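Endoglucanase (PDB 1DYS) hydrolyses internal beta-1,4-glucosidic linkages of cellulose, as a family 6 glycoside hydrolase that takes part in the breakdown of plant biomass. Local coordinates at residues Q131-V145 with S173-L187. Residues are numbered along the deposited sequence; the frame is centred on the assembly and turned at random.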
# COMPACT_ATOMS: atom_id res chain seq x y z
N GLN A 131 -11.54 27.65 1.94
CA GLN A 131 -12.62 26.94 1.25
C GLN A 131 -12.16 25.53 0.84
O GLN A 131 -11.05 25.46 0.31
CB GLN A 131 -13.05 27.72 -0.03
CG GLN A 131 -13.67 29.07 0.40
CD GLN A 131 -15.08 28.93 0.94
OE1 GLN A 131 -15.91 28.18 0.43
NE2 GLN A 131 -15.37 29.66 2.03
N PHE A 132 -13.01 24.53 1.01
CA PHE A 132 -12.63 23.17 0.66
C PHE A 132 -13.62 22.52 -0.29
O PHE A 132 -14.83 22.65 -0.15
CB PHE A 132 -12.61 22.28 1.93
CG PHE A 132 -11.60 22.65 2.98
CD1 PHE A 132 -10.28 22.22 2.95
CD2 PHE A 132 -11.95 23.54 3.99
CE1 PHE A 132 -9.39 22.60 3.91
CE2 PHE A 132 -11.04 23.95 4.93
CZ PHE A 132 -9.74 23.46 4.93
N ALA A 133 -13.06 21.79 -1.26
CA ALA A 133 -13.85 20.90 -2.09
C ALA A 133 -13.41 19.46 -1.73
O ALA A 133 -12.23 19.16 -1.89
CB ALA A 133 -13.63 21.02 -3.58
N VAL A 134 -14.35 18.71 -1.17
CA VAL A 134 -13.96 17.37 -0.72
C VAL A 134 -14.67 16.36 -1.57
O VAL A 134 -15.89 16.27 -1.67
CB VAL A 134 -14.34 17.15 0.77
CG1 VAL A 134 -14.02 15.72 1.19
CG2 VAL A 134 -13.65 18.17 1.65
N ILE A 135 -13.89 15.47 -2.21
CA ILE A 135 -14.38 14.37 -2.97
C ILE A 135 -14.53 13.20 -2.00
O ILE A 135 -13.59 12.84 -1.30
CB ILE A 135 -13.48 14.02 -4.16
CG1 ILE A 135 -13.68 15.13 -5.20
CG2 ILE A 135 -13.80 12.62 -4.67
CD1 ILE A 135 -12.86 14.91 -6.48
N LEU A 136 -15.75 12.69 -2.00
CA LEU A 136 -16.01 11.61 -1.07
C LEU A 136 -15.97 10.24 -1.73
O LEU A 136 -16.77 9.82 -2.54
CB LEU A 136 -17.39 11.73 -0.42
CG LEU A 136 -17.66 13.04 0.31
CD1 LEU A 136 -19.17 13.19 0.45
CD2 LEU A 136 -16.93 13.05 1.64
N GLU A 137 -15.03 9.45 -1.23
CA GLU A 137 -14.82 8.05 -1.49
C GLU A 137 -14.98 7.56 -2.92
O GLU A 137 -15.95 6.93 -3.39
CB GLU A 137 -15.80 7.25 -0.58
CG GLU A 137 -15.53 7.42 0.91
CD GLU A 137 -14.20 6.79 1.39
OE1 GLU A 137 -13.60 6.02 0.63
OE2 GLU A 137 -13.86 7.03 2.55
N PRO A 138 -13.97 7.83 -3.72
CA PRO A 138 -13.86 7.41 -5.11
C PRO A 138 -14.24 5.94 -5.26
O PRO A 138 -13.89 5.02 -4.54
CB PRO A 138 -12.40 7.64 -5.50
CG PRO A 138 -12.06 8.81 -4.59
CD PRO A 138 -12.76 8.56 -3.26
N ASP A 139 -15.07 5.68 -6.26
CA ASP A 139 -15.62 4.44 -6.73
C ASP A 139 -16.53 3.73 -5.73
O ASP A 139 -16.91 2.61 -6.05
CB ASP A 139 -14.54 3.44 -7.23
CG ASP A 139 -13.88 4.00 -8.47
OD1 ASP A 139 -14.58 4.78 -9.18
OD2 ASP A 139 -12.71 3.65 -8.78
N ALA A 140 -16.81 4.28 -4.54
CA ALA A 140 -17.62 3.51 -3.58
C ALA A 140 -19.01 3.26 -4.18
O ALA A 140 -19.47 2.15 -4.10
CB ALA A 140 -17.74 4.24 -2.24
N ILE A 141 -19.64 4.31 -4.68
CA ILE A 141 -20.99 4.07 -5.28
C ILE A 141 -20.97 3.13 -6.44
O ILE A 141 -21.87 2.28 -6.61
CB ILE A 141 -21.58 5.44 -5.59
CG1 ILE A 141 -21.92 6.11 -4.26
CG2 ILE A 141 -22.86 5.33 -6.45
CD1 ILE A 141 -22.39 7.53 -4.44
N GLY A 142 -19.93 3.13 -7.28
CA GLY A 142 -19.79 2.18 -8.37
C GLY A 142 -19.83 0.76 -7.81
O GLY A 142 -20.58 -0.08 -8.29
N ASN A 143 -19.02 0.49 -6.80
CA ASN A 143 -18.94 -0.83 -6.17
C ASN A 143 -20.27 -1.21 -5.53
O ASN A 143 -20.62 -2.40 -5.51
CB ASN A 143 -17.77 -0.79 -5.20
CG ASN A 143 -16.40 -1.02 -5.79
OD1 ASN A 143 -16.07 -2.17 -6.08
ND2 ASN A 143 -15.64 0.06 -5.93
N MET A 144 -21.03 -0.25 -5.02
CA MET A 144 -22.34 -0.50 -4.45
C MET A 144 -23.40 -0.85 -5.50
O MET A 144 -24.18 -1.79 -5.25
CB MET A 144 -22.85 0.71 -3.68
CG MET A 144 -22.80 0.63 -2.17
SD MET A 144 -22.81 2.31 -1.54
CE MET A 144 -21.06 2.57 -1.24
N VAL A 145 -23.43 -0.17 -6.63
CA VAL A 145 -24.38 -0.45 -7.71
C VAL A 145 -24.15 -1.73 -8.48
O VAL A 145 -25.08 -2.43 -8.90
CB VAL A 145 -24.36 0.69 -8.77
CG1 VAL A 145 -25.04 0.30 -10.08
CG2 VAL A 145 -24.98 1.96 -8.23
N SER A 173 -20.45 26.01 5.80
CA SER A 173 -20.53 26.83 4.59
C SER A 173 -19.24 26.89 3.79
O SER A 173 -19.31 27.31 2.63
CB SER A 173 -20.98 28.24 4.99
OG SER A 173 -19.93 28.94 5.63
N HIS A 174 -18.09 26.51 4.34
CA HIS A 174 -16.82 26.57 3.64
C HIS A 174 -16.37 25.18 3.17
O HIS A 174 -15.30 25.04 2.60
CB HIS A 174 -15.73 27.24 4.47
CG HIS A 174 -15.41 26.43 5.71
ND1 HIS A 174 -16.32 26.24 6.73
CD2 HIS A 174 -14.29 25.76 6.05
CE1 HIS A 174 -15.75 25.49 7.67
NE2 HIS A 174 -14.53 25.15 7.27
N ILE A 175 -17.25 24.20 3.40
CA ILE A 175 -16.95 22.83 2.96
C ILE A 175 -17.96 22.41 1.90
O ILE A 175 -19.17 22.38 2.11
CB ILE A 175 -17.04 21.83 4.14
CG1 ILE A 175 -16.07 22.17 5.26
CG2 ILE A 175 -16.80 20.41 3.62
CD1 ILE A 175 -16.27 21.30 6.51
N HIS A 176 -17.46 22.06 0.70
CA HIS A 176 -18.28 21.70 -0.44
C HIS A 176 -18.07 20.24 -0.83
O HIS A 176 -16.96 19.88 -1.19
CB HIS A 176 -17.93 22.64 -1.61
CG HIS A 176 -17.95 24.07 -1.11
ND1 HIS A 176 -19.15 24.76 -0.95
CD2 HIS A 176 -16.96 24.86 -0.69
CE1 HIS A 176 -18.83 25.96 -0.46
NE2 HIS A 176 -17.53 26.06 -0.30
N LEU A 177 -19.11 19.45 -0.61
CA LEU A 177 -18.98 18.01 -0.78
C LEU A 177 -19.39 17.54 -2.15
O LEU A 177 -20.46 17.86 -2.65
CB LEU A 177 -19.79 17.31 0.31
CG LEU A 177 -19.41 17.66 1.75
CD1 LEU A 177 -20.37 16.98 2.73
CD2 LEU A 177 -17.98 17.27 2.05
N TYR A 178 -18.53 16.70 -2.76
CA TYR A 178 -18.80 16.10 -4.05
C TYR A 178 -18.69 14.60 -3.87
O TYR A 178 -17.60 14.05 -3.62
CB TYR A 178 -17.80 16.64 -5.09
CG TYR A 178 -17.99 18.12 -5.44
CD1 TYR A 178 -18.88 18.46 -6.46
CD2 TYR A 178 -17.30 19.10 -4.78
CE1 TYR A 178 -19.05 19.80 -6.82
CE2 TYR A 178 -17.48 20.44 -5.10
CZ TYR A 178 -18.35 20.76 -6.11
OH TYR A 178 -18.47 22.10 -6.41
N LEU A 179 -19.79 13.88 -3.95
CA LEU A 179 -19.85 12.42 -3.78
C LEU A 179 -19.47 11.73 -5.07
O LEU A 179 -20.03 11.99 -6.15
CB LEU A 179 -21.25 12.07 -3.26
CG LEU A 179 -21.59 10.61 -3.04
CD1 LEU A 179 -20.66 10.00 -1.99
CD2 LEU A 179 -23.05 10.48 -2.60
N ASP A 180 -18.46 10.84 -4.98
CA ASP A 180 -17.93 10.27 -6.22
C ASP A 180 -18.89 9.34 -6.89
O ASP A 180 -19.55 8.56 -6.20
CB ASP A 180 -16.58 9.56 -5.90
CG ASP A 180 -16.03 9.18 -7.28
OD1 ASP A 180 -15.54 10.07 -7.93
OD2 ASP A 180 -16.15 8.02 -7.68
N VAL A 181 -19.08 9.47 -8.21
CA VAL A 181 -19.91 8.56 -8.97
C VAL A 181 -19.12 7.94 -10.13
O VAL A 181 -19.63 7.63 -11.21
CB VAL A 181 -21.24 9.19 -9.45
CG1 VAL A 181 -22.04 9.68 -8.26
CG2 VAL A 181 -20.94 10.44 -10.29
N ALA A 182 -17.90 7.46 -9.85
CA ALA A 182 -17.09 6.66 -10.78
C ALA A 182 -16.85 7.36 -12.10
O ALA A 182 -16.30 8.45 -12.12
CB ALA A 182 -17.78 5.30 -10.94
N ASN A 183 -17.21 6.75 -13.24
CA ASN A 183 -16.99 7.44 -14.52
C ASN A 183 -18.11 6.97 -15.44
O ASN A 183 -18.79 5.97 -15.14
CB ASN A 183 -15.61 7.19 -15.10
CG ASN A 183 -15.45 5.78 -15.59
OD1 ASN A 183 -15.63 5.51 -16.78
ND2 ASN A 183 -15.11 4.85 -14.70
N GLY A 184 -18.21 7.64 -16.60
CA GLY A 184 -19.32 7.28 -17.50
C GLY A 184 -19.32 5.86 -18.02
O GLY A 184 -20.38 5.28 -18.28
N GLY A 185 -18.17 5.20 -18.11
CA GLY A 185 -18.04 3.84 -18.55
C GLY A 185 -18.61 2.81 -17.59
O GLY A 185 -18.90 1.66 -17.95
N TRP A 186 -18.63 3.18 -16.32
CA TRP A 186 -19.13 2.29 -15.29
C TRP A 186 -20.62 2.49 -15.08
O TRP A 186 -21.40 1.54 -15.14
CB TRP A 186 -18.39 2.63 -13.97
CG TRP A 186 -18.51 1.61 -12.87
CD1 TRP A 186 -19.54 0.75 -12.59
CD2 TRP A 186 -17.53 1.37 -11.84
NE1 TRP A 186 -19.25 -0.03 -11.49
CE2 TRP A 186 -18.00 0.34 -11.02
CE3 TRP A 186 -16.26 1.91 -11.56
CZ2 TRP A 186 -17.30 -0.16 -9.92
CZ3 TRP A 186 -15.57 1.40 -10.47
CH2 TRP A 186 -16.08 0.40 -9.65
N LEU A 187 -21.03 3.71 -14.79
CA LEU A 187 -22.38 4.03 -14.37
C LEU A 187 -23.17 4.93 -15.33
O LEU A 187 -24.27 5.35 -14.94
CB LEU A 187 -22.31 4.75 -13.02
CG LEU A 187 -21.64 3.97 -11.88
CD1 LEU A 187 -21.68 4.78 -10.58
CD2 LEU A 187 -22.34 2.64 -11.73
O HOH W 1 -18.59 6.93 -4.18
O HOH W 2 -14.21 4.69 -11.87
O HOH W 3 -18.30 5.79 -7.12
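D180 reaches across to the turn that carries D139, like D92 a probable proton donor of the active site. Strands 132-136 and 175-180 run parallel as neighbours in the central sheet of the family 6 barrel, zipped by backbone bonds. At their N-terminal ends H176 NE2 donates to Q131 OE1 (2.8 Å), the amide oxygen lying in the imidazole plane. At the C-terminal end of strand 175-180, the D180 side chain runs out to the E137-A140 turn. Its CB packs on L136 O (3.4 Å), and CG, held anti to the backbone N (chi1 -172°), rests against P138 CA. OD1 hydrogen-bonds S217 OG. OD2 accepts from D139 N (2.9 Å) and, on the opposite face of the carboxylate, from A182 N (2.8 Å), the latter closing an Asx turn. Two main-chain N-H groups thus fix this oxygen, while D139 OD1 stands only 3.9 Å from D180 OD2 and is bridged by a water to N183 ND2.

Beyond the turn, the indole of substrate-binding W186 lies against the start of helix 140-146. G142 CA sits over one face of its six-membered ring, 4.0 Å from the centroid in a CH-pi contact, where any CB would clash. CZ3 meets D139 CG (3.7 Å), and NE1 bonds to T146 OG1. Replacing W186 by an alanine would probably leave a gap over G142 and set the D139 carboxylate freer to turn. Deeper in, I141 CD1 presses on L179. The chemistry is consistent with D180 acting as a second-shell residue: by gripping the backbone of D139 and A182 together, it ties the acid-bearing turn to the loop leading to the substrate-binding residues N183 and W186.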